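Long-range contacts in D-alanyl transferase DltD (PDB 6PFX), which probably transfers D-alanine in the D-alanylation of lipoteichoic acid, a step of cell wall biogenesis in Gram-positive bacteria: residues 46-56 / 344-355; 82-90 / 125-133. All blocks are in the same frame, centred on the assembly; numbering follows the deposited sequence.

Interaction 1: 46-56 / 344-355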
loop_
_atom_site.group_PDB
_atom_site.type_symbol
_atom_site.label_atom_id
_atom_site.label_comp_id
_atom_site.label_asym_id
_atom_site.label_seq_id
_atom_site.Cartn_x
_atom_site.Cartn_y
_atom_site.Cartn_z
ATOM N N SER A 46 -1.480 -7.334 -0.931
ATOM C CA SER A 46 -1.779 -8.483 -1.784
ATOM C C SER A 46 -2.957 -8.261 -2.726
ATOM O O SER A 46 -3.072 -8.980 -3.725
ATOM C CB SER A 46 -2.034 -9.729 -0.926
ATOM O OG SER A 46 -3.011 -9.471 0.061
ATOM N N GLU A 47 -3.833 -7.295 -2.445
ATOM C CA GLU A 47 -4.972 -7.067 -3.324
ATOM C C GLU A 47 -4.526 -6.656 -4.719
ATOM O O GLU A 47 -5.282 -6.814 -5.683
ATOM C CB GLU A 47 -5.910 -6.014 -2.729
ATOM C CG GLU A 47 -5.379 -4.578 -2.702
ATOM C CD GLU A 47 -4.318 -4.325 -1.650
ATOM O OE1 GLU A 47 -4.088 -5.167 -0.752
ATOM O OE2 GLU A 47 -3.695 -3.258 -1.728
ATOM N N LEU A 48 -3.314 -6.127 -4.854
ATOM C CA LEU A 48 -2.881 -5.694 -6.171
ATOM C C LEU A 48 -2.567 -6.856 -7.102
ATOM O O LEU A 48 -2.429 -6.637 -8.310
ATOM C CB LEU A 48 -1.672 -4.769 -6.036
ATOM C CG LEU A 48 -1.980 -3.385 -5.450
ATOM C CD1 LEU A 48 -0.684 -2.649 -5.116
ATOM C CD2 LEU A 48 -2.819 -2.574 -6.410
ATOM N N SER A 49 -2.460 -8.075 -6.588
ATOM C CA SER A 49 -2.286 -9.240 -7.444
ATOM C C SER A 49 -3.608 -9.829 -7.931
ATOM O O SER A 49 -3.593 -10.834 -8.651
ATOM C CB SER A 49 -1.511 -10.330 -6.704
ATOM O OG SER A 49 -2.342 -10.936 -5.729
ATOM N N ARG A 50 -4.748 -9.241 -7.569
ATOM C CA ARG A 50 -6.042 -9.809 -7.952
ATOM C C ARG A 50 -6.359 -9.374 -9.383
ATOM O O ARG A 50 -7.173 -8.480 -9.633
ATOM C CB ARG A 50 -7.144 -9.394 -6.981
ATOM C CG ARG A 50 -6.906 -9.744 -5.506
ATOM C CD ARG A 50 -6.692 -11.238 -5.280
ATOM N NE ARG A 50 -5.374 -11.700 -5.709
ATOM C CZ ARG A 50 -5.104 -12.947 -6.090
ATOM N NH1 ARG A 50 -3.873 -13.273 -6.464
ATOM N NH2 ARG A 50 -6.067 -13.862 -6.111
ATOM N N ILE A 51 -5.719 -10.038 -10.345
ATOM C CA ILE A 51 -5.926 -9.710 -11.754
ATOM C C ILE A 51 -7.261 -10.293 -12.209
ATOM O O ILE A 51 -7.456 -11.514 -12.205
ATOM C CB ILE A 51 -4.781 -10.223 -12.641
ATOM C CG1 ILE A 51 -3.409 -9.819 -12.092
ATOM C CG2 ILE A 51 -4.952 -9.688 -14.083
ATOM C CD1 ILE A 51 -3.046 -8.381 -12.324
ATOM N N SER A 52 -8.176 -9.419 -12.598
ATOM C CA SER A 52 -9.478 -9.744 -13.155
ATOM C C SER A 52 -9.706 -8.698 -14.239
ATOM O O SER A 52 -8.880 -7.786 -14.404
ATOM C CB SER A 52 -10.565 -9.624 -12.100
ATOM O OG SER A 52 -10.872 -8.265 -11.841
ATOM N N PRO A 53 -10.814 -8.761 -14.975
ATOM C CA PRO A 53 -11.063 -7.724 -15.990
ATOM C C PRO A 53 -11.125 -6.309 -15.427
ATOM O O PRO A 53 -10.968 -5.357 -16.203
ATOM C CB PRO A 53 -12.396 -8.156 -16.624
ATOM C CG PRO A 53 -12.463 -9.640 -16.372
ATOM C CD PRO A 53 -11.823 -9.837 -15.017
ATOM N N PHE A 54 -11.297 -6.144 -14.104
ATOM C CA PHE A 54 -11.525 -4.839 -13.474
ATOM C C PHE A 54 -10.317 -4.297 -12.731
ATOM O O PHE A 54 -10.363 -3.162 -12.242
ATOM C CB PHE A 54 -12.760 -4.922 -12.565
ATOM C CG PHE A 54 -13.888 -5.606 -13.245
ATOM C CD1 PHE A 54 -14.620 -4.946 -14.220
ATOM C CD2 PHE A 54 -14.133 -6.944 -13.016
ATOM C CE1 PHE A 54 -15.612 -5.592 -14.923
ATOM C CE2 PHE A 54 -15.143 -7.601 -13.710
ATOM C CZ PHE A 54 -15.875 -6.927 -14.665
ATOM N N HIS A 55 -9.240 -5.059 -12.673
ATOM C CA HIS A 55 -7.998 -4.611 -12.066
ATOM C C HIS A 55 -7.447 -3.386 -12.791
ATOM O O HIS A 55 -7.599 -3.259 -14.010
ATOM C CB HIS A 55 -7.037 -5.794 -12.171
ATOM C CG HIS A 55 -5.701 -5.559 -11.562
ATOM N ND1 HIS A 55 -4.716 -4.832 -12.192
ATOM C CD2 HIS A 55 -5.174 -5.974 -10.388
ATOM C CE1 HIS A 55 -3.640 -4.799 -11.427
ATOM N NE2 HIS A 55 -3.896 -5.478 -10.322
ATOM N N PRO A 56 -6.814 -2.456 -12.060
ATOM C CA PRO A 56 -6.351 -1.208 -12.692
ATOM C C PRO A 56 -5.454 -1.402 -13.900
ATOM O O PRO A 56 -5.494 -0.591 -14.834
ATOM C CB PRO A 56 -5.595 -0.487 -11.560
ATOM C CG PRO A 56 -6.130 -1.073 -10.293
ATOM C CD PRO A 56 -6.572 -2.482 -10.606
ATOM N N GLU A 344 -13.069 -9.805 -3.354
ATOM C CA GLU A 344 -12.853 -11.153 -3.863
ATOM C C GLU A 344 -12.897 -12.173 -2.736
ATOM O O GLU A 344 -13.320 -13.312 -2.949
ATOM C CB GLU A 344 -11.500 -11.214 -4.591
ATOM C CG GLU A 344 -11.241 -12.545 -5.274
ATOM C CD GLU A 344 -9.926 -12.602 -6.020
ATOM O OE1 GLU A 344 -9.010 -13.345 -5.588
ATOM O OE2 GLU A 344 -9.835 -11.925 -7.060
ATOM N N ASP A 345 -12.491 -11.779 -1.537
ATOM C CA ASP A 345 -12.406 -12.695 -0.405
ATOM C C ASP A 345 -12.581 -11.883 0.872
ATOM O O ASP A 345 -13.372 -10.936 0.905
ATOM C CB ASP A 345 -11.090 -13.466 -0.460
ATOM C CG ASP A 345 -9.885 -12.561 -0.588
ATOM O OD1 ASP A 345 -9.901 -11.480 0.031
ATOM O OD2 ASP A 345 -8.931 -12.917 -1.322
ATOM N N THR A 346 -11.868 -12.243 1.928
ATOM C CA THR A 346 -12.078 -11.593 3.212
ATOM C C THR A 346 -11.350 -10.267 3.363
ATOM O O THR A 346 -11.614 -9.534 4.322
ATOM C CB THR A 346 -11.551 -12.490 4.322
ATOM O OG1 THR A 346 -10.174 -12.781 4.057
ATOM C CG2 THR A 346 -12.320 -13.777 4.376
ATOM N N ILE A 347 -10.419 -9.936 2.488
ATOM C CA ILE A 347 -9.719 -8.686 2.721
ATOM C C ILE A 347 -9.376 -7.963 1.432
ATOM O O ILE A 347 -9.029 -6.777 1.462
ATOM C CB ILE A 347 -8.449 -8.905 3.573
ATOM C CG1 ILE A 347 -7.522 -9.910 2.884
ATOM C CG2 ILE A 347 -8.815 -9.351 4.996
ATOM C CD1 ILE A 347 -6.091 -9.814 3.343
ATOM N N HIS A 348 -9.473 -8.655 0.299
ATOM C CA HIS A 348 -8.921 -8.159 -0.954
ATOM C C HIS A 348 -10.007 -7.648 -1.886
ATOM O O HIS A 348 -10.982 -8.355 -2.166
ATOM C CB HIS A 348 -8.148 -9.267 -1.675
ATOM C CG HIS A 348 -7.008 -9.813 -0.884
ATOM N ND1 HIS A 348 -6.855 -11.159 -0.633
ATOM C CD2 HIS A 348 -5.968 -9.194 -0.281
ATOM C CE1 HIS A 348 -5.770 -11.345 0.098
ATOM N NE2 HIS A 348 -5.213 -10.168 0.324
ATOM N N LEU A 349 -9.800 -6.437 -2.412
ATOM C CA LEU A 349 -10.693 -5.891 -3.421
ATOM C C LEU A 349 -10.877 -6.876 -4.562
ATOM O O LEU A 349 -9.936 -7.569 -4.965
ATOM C CB LEU A 349 -10.120 -4.595 -3.988
ATOM C CG LEU A 349 -10.308 -3.344 -3.147
ATOM C CD1 LEU A 349 -9.454 -2.245 -3.757
ATOM C CD2 LEU A 349 -11.747 -2.910 -3.079
ATOM N N GLY A 350 -12.100 -6.918 -5.096
ATOM C CA GLY A 350 -12.528 -7.851 -6.111
ATOM C C GLY A 350 -13.233 -7.094 -7.233
ATOM O O GLY A 350 -13.075 -5.928 -7.414
ATOM N N TRP A 351 -14.083 -7.850 -7.947
ATOM C CA TRP A 351 -14.594 -7.379 -9.238
ATOM C C TRP A 351 -15.303 -6.026 -9.128
ATOM O O TRP A 351 -14.937 -5.053 -9.803
ATOM C CB TRP A 351 -15.518 -8.449 -9.822
ATOM C CG TRP A 351 -14.918 -9.837 -9.775
ATOM C CD1 TRP A 351 -14.138 -10.423 -10.728
ATOM C CD2 TRP A 351 -15.042 -10.799 -8.711
ATOM N NE1 TRP A 351 -13.758 -11.682 -10.323
ATOM C CE2 TRP A 351 -14.308 -11.942 -9.095
ATOM C CE3 TRP A 351 -15.695 -10.801 -7.467
ATOM C CZ2 TRP A 351 -14.223 -13.082 -8.291
ATOM C CZ3 TRP A 351 -15.614 -11.939 -6.667
ATOM C CH2 TRP A 351 -14.875 -13.061 -7.084
ATOM N N LYS A 352 -16.323 -5.940 -8.287
ATOM C CA LYS A 352 -17.067 -4.692 -8.177
ATOM C C LYS A 352 -16.264 -3.617 -7.462
ATOM O O LYS A 352 -16.448 -2.423 -7.743
ATOM C CB LYS A 352 -18.396 -4.977 -7.484
ATOM C CG LYS A 352 -19.395 -5.655 -8.425
ATOM C CD LYS A 352 -20.104 -4.661 -9.310
ATOM C CE LYS A 352 -21.104 -3.835 -8.517
ATOM N NZ LYS A 352 -21.475 -2.582 -9.228
ATOM N N GLY A 353 -15.374 -4.025 -6.555
ATOM C CA GLY A 353 -14.604 -3.065 -5.789
ATOM C C GLY A 353 -13.569 -2.359 -6.637
ATOM O O GLY A 353 -13.453 -1.130 -6.603
ATOM N N TRP A 354 -12.807 -3.129 -7.423
ATOM C CA TRP A 354 -11.889 -2.519 -8.379
ATOM C C TRP A 354 -12.638 -1.673 -9.405
ATOM O O TRP A 354 -12.144 -0.625 -9.827
ATOM C CB TRP A 354 -11.020 -3.578 -9.065
ATOM C CG TRP A 354 -9.855 -4.037 -8.238
ATOM C CD1 TRP A 354 -9.565 -5.323 -7.861
ATOM C CD2 TRP A 354 -8.808 -3.216 -7.691
ATOM N NE1 TRP A 354 -8.405 -5.347 -7.121
ATOM C CE2 TRP A 354 -7.923 -4.070 -7.000
ATOM C CE3 TRP A 354 -8.526 -1.843 -7.731
ATOM C CZ2 TRP A 354 -6.787 -3.594 -6.347
ATOM C CZ3 TRP A 354 -7.397 -1.376 -7.084
ATOM C CH2 TRP A 354 -6.542 -2.250 -6.403
ATOM N N LEU A 355 -13.820 -2.107 -9.836
ATOM C CA LEU A 355 -14.566 -1.261 -10.757
ATOM C C LEU A 355 -14.970 0.044 -10.084
ATOM O O LEU A 355 -14.852 1.116 -10.690
ATOM C CB LEU A 355 -15.785 -1.989 -11.301
ATOM C CG LEU A 355 -16.667 -1.165 -12.233
ATOM C CD1 LEU A 355 -15.904 -0.801 -13.493
ATOM C CD2 LEU A 355 -17.967 -1.881 -12.588
HETATM O O HOH W 1 -9.635 -0.741 -11.090
#

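Interaction 2: 82-90 / 125-133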
loop_
_atom_site.group_PDB
_atom_site.type_symbol
_atom_site.label_atom_id
_atom_site.label_comp_id
_atom_site.label_asym_id
_atom_site.label_seq_id
_atom_site.Cartn_x
_atom_site.Cartn_y
_atom_site.Cartn_z
ATOM N N GLN A 82 6.585 0.428 2.509
ATOM C CA GLN A 82 6.332 1.267 1.337
ATOM C C GLN A 82 6.961 2.644 1.482
ATOM O O GLN A 82 7.358 3.245 0.476
ATOM C CB GLN A 82 4.851 1.247 0.984
ATOM C CG GLN A 82 4.549 -0.104 0.272
ATOM C CD GLN A 82 3.084 -0.424 0.078
ATOM O OE1 GLN A 82 2.578 -0.374 -1.040
ATOM N NE2 GLN A 82 2.413 -0.821 1.151
ATOM N N TYR A 83 7.106 3.142 2.711
ATOM C CA TYR A 83 7.923 4.331 2.919
ATOM C C TYR A 83 9.342 4.130 2.397
ATOM O O TYR A 83 9.912 5.032 1.778
ATOM C CB TYR A 83 8.003 4.703 4.402
ATOM C CG TYR A 83 8.932 5.877 4.664
ATOM C CD1 TYR A 83 8.502 7.170 4.442
ATOM C CD2 TYR A 83 10.234 5.694 5.125
ATOM C CE1 TYR A 83 9.337 8.264 4.674
ATOM C CE2 TYR A 83 11.076 6.781 5.354
ATOM C CZ TYR A 83 10.615 8.066 5.134
ATOM O OH TYR A 83 11.432 9.163 5.354
ATOM N N MET A 84 9.945 2.968 2.677
ATOM C CA MET A 84 11.314 2.729 2.233
ATOM C C MET A 84 11.394 2.701 0.714
ATOM O O MET A 84 12.384 3.151 0.127
ATOM C CB MET A 84 11.845 1.407 2.783
ATOM C CG MET A 84 11.883 1.312 4.280
ATOM S SD MET A 84 12.784 2.670 5.013
ATOM C CE MET A 84 14.285 2.645 4.034
ATOM N N MET A 85 10.367 2.158 0.060
ATOM C CA MET A 85 10.320 2.217 -1.394
ATOM C C MET A 85 10.265 3.661 -1.872
ATOM O O MET A 85 11.020 4.063 -2.765
ATOM C CB MET A 85 9.110 1.446 -1.914
ATOM C CG MET A 85 9.122 -0.017 -1.565
ATOM S SD MET A 85 7.689 -0.878 -2.241
ATOM C CE MET A 85 7.538 -2.198 -1.032
ATOM N N MET A 86 9.372 4.461 -1.281
ATOM C CA MET A 86 9.198 5.837 -1.726
ATOM C C MET A 86 10.469 6.646 -1.519
ATOM O O MET A 86 10.906 7.381 -2.414
ATOM C CB MET A 86 8.075 6.494 -0.930
ATOM C CG MET A 86 6.709 5.954 -1.217
ATOM S SD MET A 86 5.518 6.809 -0.164
ATOM C CE MET A 86 4.064 5.879 -0.598
ATOM N N ARG A 87 11.051 6.547 -0.316
ATOM C CA ARG A 87 12.236 7.323 0.035
ATOM C C ARG A 87 13.416 6.953 -0.854
ATOM O O ARG A 87 14.195 7.823 -1.259
ATOM C CB ARG A 87 12.576 7.090 1.513
ATOM C CG ARG A 87 13.775 7.882 2.038
ATOM C CD ARG A 87 13.383 9.329 2.286
ATOM N NE ARG A 87 14.501 10.171 2.707
ATOM C CZ ARG A 87 14.644 10.736 3.907
ATOM N NH1 ARG A 87 13.735 10.568 4.870
ATOM N NH2 ARG A 87 15.715 11.491 4.137
ATOM N N SER A 88 13.582 5.664 -1.149
ATOM C CA SER A 88 14.711 5.228 -1.960
ATOM C C SER A 88 14.534 5.606 -3.424
ATOM O O SER A 88 15.520 5.668 -4.164
ATOM C CB SER A 88 14.912 3.716 -1.827
ATOM O OG SER A 88 13.816 2.984 -2.358
ATOM N N ALA A 89 13.302 5.857 -3.863
ATOM C CA ALA A 89 13.100 6.387 -5.203
ATOM C C ALA A 89 13.543 7.839 -5.300
ATOM O O ALA A 89 13.838 8.316 -6.403
ATOM C CB ALA A 89 11.631 6.243 -5.598
ATOM N N GLY A 90 13.598 8.547 -4.177
ATOM C CA GLY A 90 14.073 9.919 -4.189
ATOM C C GLY A 90 13.320 10.777 -5.183
ATOM O O GLY A 90 12.081 10.765 -5.245
ATOM N N GLN A 125 17.866 0.086 0.476
ATOM C CA GLN A 125 16.979 1.231 0.641
ATOM C C GLN A 125 17.209 1.925 1.970
ATOM O O GLN A 125 17.058 3.150 2.058
ATOM C CB GLN A 125 15.532 0.762 0.513
ATOM C CG GLN A 125 15.204 0.300 -0.895
ATOM C CD GLN A 125 13.802 -0.232 -1.030
ATOM O OE1 GLN A 125 13.123 -0.509 -0.040
ATOM N NE2 GLN A 125 13.356 -0.375 -2.267
ATOM N N THR A 126 17.564 1.166 3.012
ATOM C CA THR A 126 17.904 1.769 4.295
ATOM C C THR A 126 19.134 2.655 4.155
ATOM O O THR A 126 19.141 3.806 4.610
ATOM C CB THR A 126 18.133 0.673 5.340
ATOM O OG1 THR A 126 16.964 -0.150 5.454
ATOM C CG2 THR A 126 18.440 1.284 6.697
ATOM N N TYR A 127 20.175 2.146 3.488
ATOM C CA TYR A 127 21.376 2.942 3.280
ATOM C C TYR A 127 21.091 4.121 2.356
ATOM O O TYR A 127 21.621 5.221 2.559
ATOM C CB TYR A 127 22.490 2.069 2.703
ATOM C CG TYR A 127 23.031 0.979 3.606
ATOM C CD1 TYR A 127 22.543 0.789 4.890
ATOM C CD2 TYR A 127 24.050 0.142 3.161
ATOM C CE1 TYR A 127 23.043 -0.200 5.697
ATOM C CE2 TYR A 127 24.565 -0.843 3.974
ATOM C CZ TYR A 127 24.048 -1.014 5.235
ATOM O OH TYR A 127 24.533 -2.000 6.050
ATOM N N ASP A 128 20.249 3.912 1.339
ATOM C CA ASP A 128 19.819 5.026 0.505
ATOM C C ASP A 128 19.328 6.181 1.371
ATOM O O ASP A 128 19.688 7.344 1.158
ATOM C CB ASP A 128 18.665 4.602 -0.410
ATOM C CG ASP A 128 19.108 3.814 -1.640
ATOM O OD1 ASP A 128 20.305 3.813 -1.991
ATOM O OD2 ASP A 128 18.219 3.189 -2.259
ATOM N N TRP A 129 18.466 5.868 2.342
ATOM C CA TRP A 129 17.914 6.884 3.229
ATOM C C TRP A 129 19.016 7.560 4.027
ATOM O O TRP A 129 19.111 8.791 4.055
ATOM C CB TRP A 129 16.901 6.211 4.151
ATOM C CG TRP A 129 16.614 6.933 5.419
ATOM C CD1 TRP A 129 16.141 8.210 5.556
ATOM C CD2 TRP A 129 16.737 6.404 6.748
ATOM N NE1 TRP A 129 15.979 8.507 6.892
ATOM C CE2 TRP A 129 16.341 7.417 7.640
ATOM C CE3 TRP A 129 17.155 5.176 7.268
ATOM C CZ2 TRP A 129 16.347 7.238 9.026
ATOM C CZ3 TRP A 129 17.160 5.002 8.646
ATOM C CH2 TRP A 129 16.758 6.027 9.506
ATOM N N LEU A 130 19.887 6.767 4.650
ATOM C CA LEU A 130 20.931 7.339 5.493
ATOM C C LEU A 130 21.827 8.288 4.708
ATOM O O LEU A 130 22.186 9.361 5.204
ATOM C CB LEU A 130 21.768 6.228 6.122
ATOM C CG LEU A 130 21.053 5.344 7.139
ATOM C CD1 LEU A 130 21.946 4.200 7.601
ATOM C CD2 LEU A 130 20.594 6.135 8.343
ATOM N N PHE A 131 22.237 7.898 3.498
ATOM C CA PHE A 131 23.104 8.753 2.690
ATOM C C PHE A 131 22.352 9.935 2.096
ATOM O O PHE A 131 22.999 10.897 1.665
ATOM C CB PHE A 131 23.802 7.926 1.602
ATOM C CG PHE A 131 24.902 7.037 2.133
ATOM C CD1 PHE A 131 26.152 7.555 2.444
ATOM C CD2 PHE A 131 24.690 5.688 2.326
ATOM C CE1 PHE A 131 27.161 6.737 2.947
ATOM C CE2 PHE A 131 25.697 4.872 2.825
ATOM C CZ PHE A 131 26.929 5.397 3.129
ATOM N N SER A 132 21.015 9.896 2.102
ATOM C CA SER A 132 20.194 10.985 1.593
ATOM C C SER A 132 19.970 12.078 2.627
ATOM O O SER A 132 19.675 13.219 2.251
ATOM C CB SER A 132 18.809 10.457 1.180
ATOM O OG SER A 132 17.917 10.342 2.289
ATOM N N MET A 133 20.096 11.750 3.914
ATOM C CA MET A 133 19.750 12.683 4.975
ATOM C C MET A 133 20.735 13.842 5.019
ATOM O O MET A 133 21.948 13.637 5.120
ATOM C CB MET A 133 19.784 11.973 6.331
ATOM C CG MET A 133 18.645 11.008 6.567
ATOM S SD MET A 133 18.771 10.156 8.154
ATOM C CE MET A 133 19.155 11.520 9.225
#

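Interaction 1: 46-56 / 344-355
H348, which meets S46 across the contact, is braced by D345 OD1, which accepts hydrogen bonds from the backbone N atoms of I347 and H348. These two bonds form an Asx turn and an Asx motif. The other oxygen, D345 OD2, takes the N-H of H348 ND1 at 2.8 Å through its syn lone pair, nearly in the ring plane. The aspartate thus fixes both the backbone and the ring rotation of H348. The far nitrogen, H348 NE2, points at S46 OG; the modelled separation is too short to be taken literally, and either could be the donor. E344 and R50 form a salt bridge. R50 NH2 reaches E344 OE1 at 3.0 Å on the syn lone pair, with an N-H...O angle of 169°. The oxygen lies in the guanidinium plane, although the carboxylate plane is turned 66° from it. R50 NE and NH1 both hold S49 OG side-on. The R50 chain is bent at chi2 (-58°) and again at chi3, which folds the guanidinium back so that it meets both S49 OG and E344 OE1. W354 fills the middle of the contact. P56 CD sits over one face, 3.7 Å from the centroid of the six-membered ring, a CH-pi contact. L349 CD1 covers the opposite face. E47 O lies at the ring edge, 3.6 Å from W354 CZ2. One water donates to both F54 O and W354 O. F54 CD2 packs on W351 CB at 3.8 Å. Helix 219-233 covers F54 and W351. Serine after strand 39-43, and aspartate and histidine three residues apart before the helix 351-365, match the SGNH hydrolase fold. S46, H348 and D345 are consistent with its Ser-His-Asp catalytic triad.

Interaction 2: 82-90 / 125-133
Helices 82-89 and 125-132 cross at 52°, with their axes 8.7 Å apart at closest approach and S88 nearest Q125. R87 carries one end of the contact. Its guanidinium turns a face to the edge of the W129 indole, with R87 CZ 3.4 Å from W129 CD1 and the two planes 78° apart. R87 NH2 donates to S132 OG at 3.1 Å, tilted from the guanidinium plane and bent at the hydrogen. A weaker bond runs from R87 NE to the same oxygen. S132 OG in turn donates to W129 O at 2.6 Å. On its own helix, R87 NH1 gives an in-plane bond to Y83 OH at 2.7 Å. The bend at chi2 (77°) brings the guanidinium, held out from the helix, to the Y83 hydroxyl. D140 OD1 ties the pair together: it forms a salt bridge with R87 NH1 and accepts from W129 NE1. At the other end, M84 CE meets Q125 O at 3.4 Å. The extended Q125 side chain runs alongside S88, with Q125 CG 3.4 Å from S88 OG. Its amide nitrogen is bound to L24 O and G26 O, while S88 OG bonds to K30 NZ. Helix 28-35 packs on M85 and Q125, helix 271-284 on R87 and helix 157-167 on W129 and M133, while helix 79-89 leads on to strand 97-101 of the parallel sheet.

How the interactions relate
The two contacts lie on opposite sides of the chain's centre. Their centres are 29 Å apart, and their nearest atoms are about 6 Å apart without touching. Interaction 2 falls, in sequence, between the two halves of interaction 1. Interaction 1 holds the probable catalytic triad, whereas interaction 2 joins two helices away from it. The segments come near each other where Q82, at the start of 82-90, bonds through OE1 to G44 N, two residues before S46. Both are tied by the chain to the parallel sheet. Segment 46-56 follows strand 39-43, and helix 79-89 precedes strand 97-101, which lies beside strand 39-43 in the sheet.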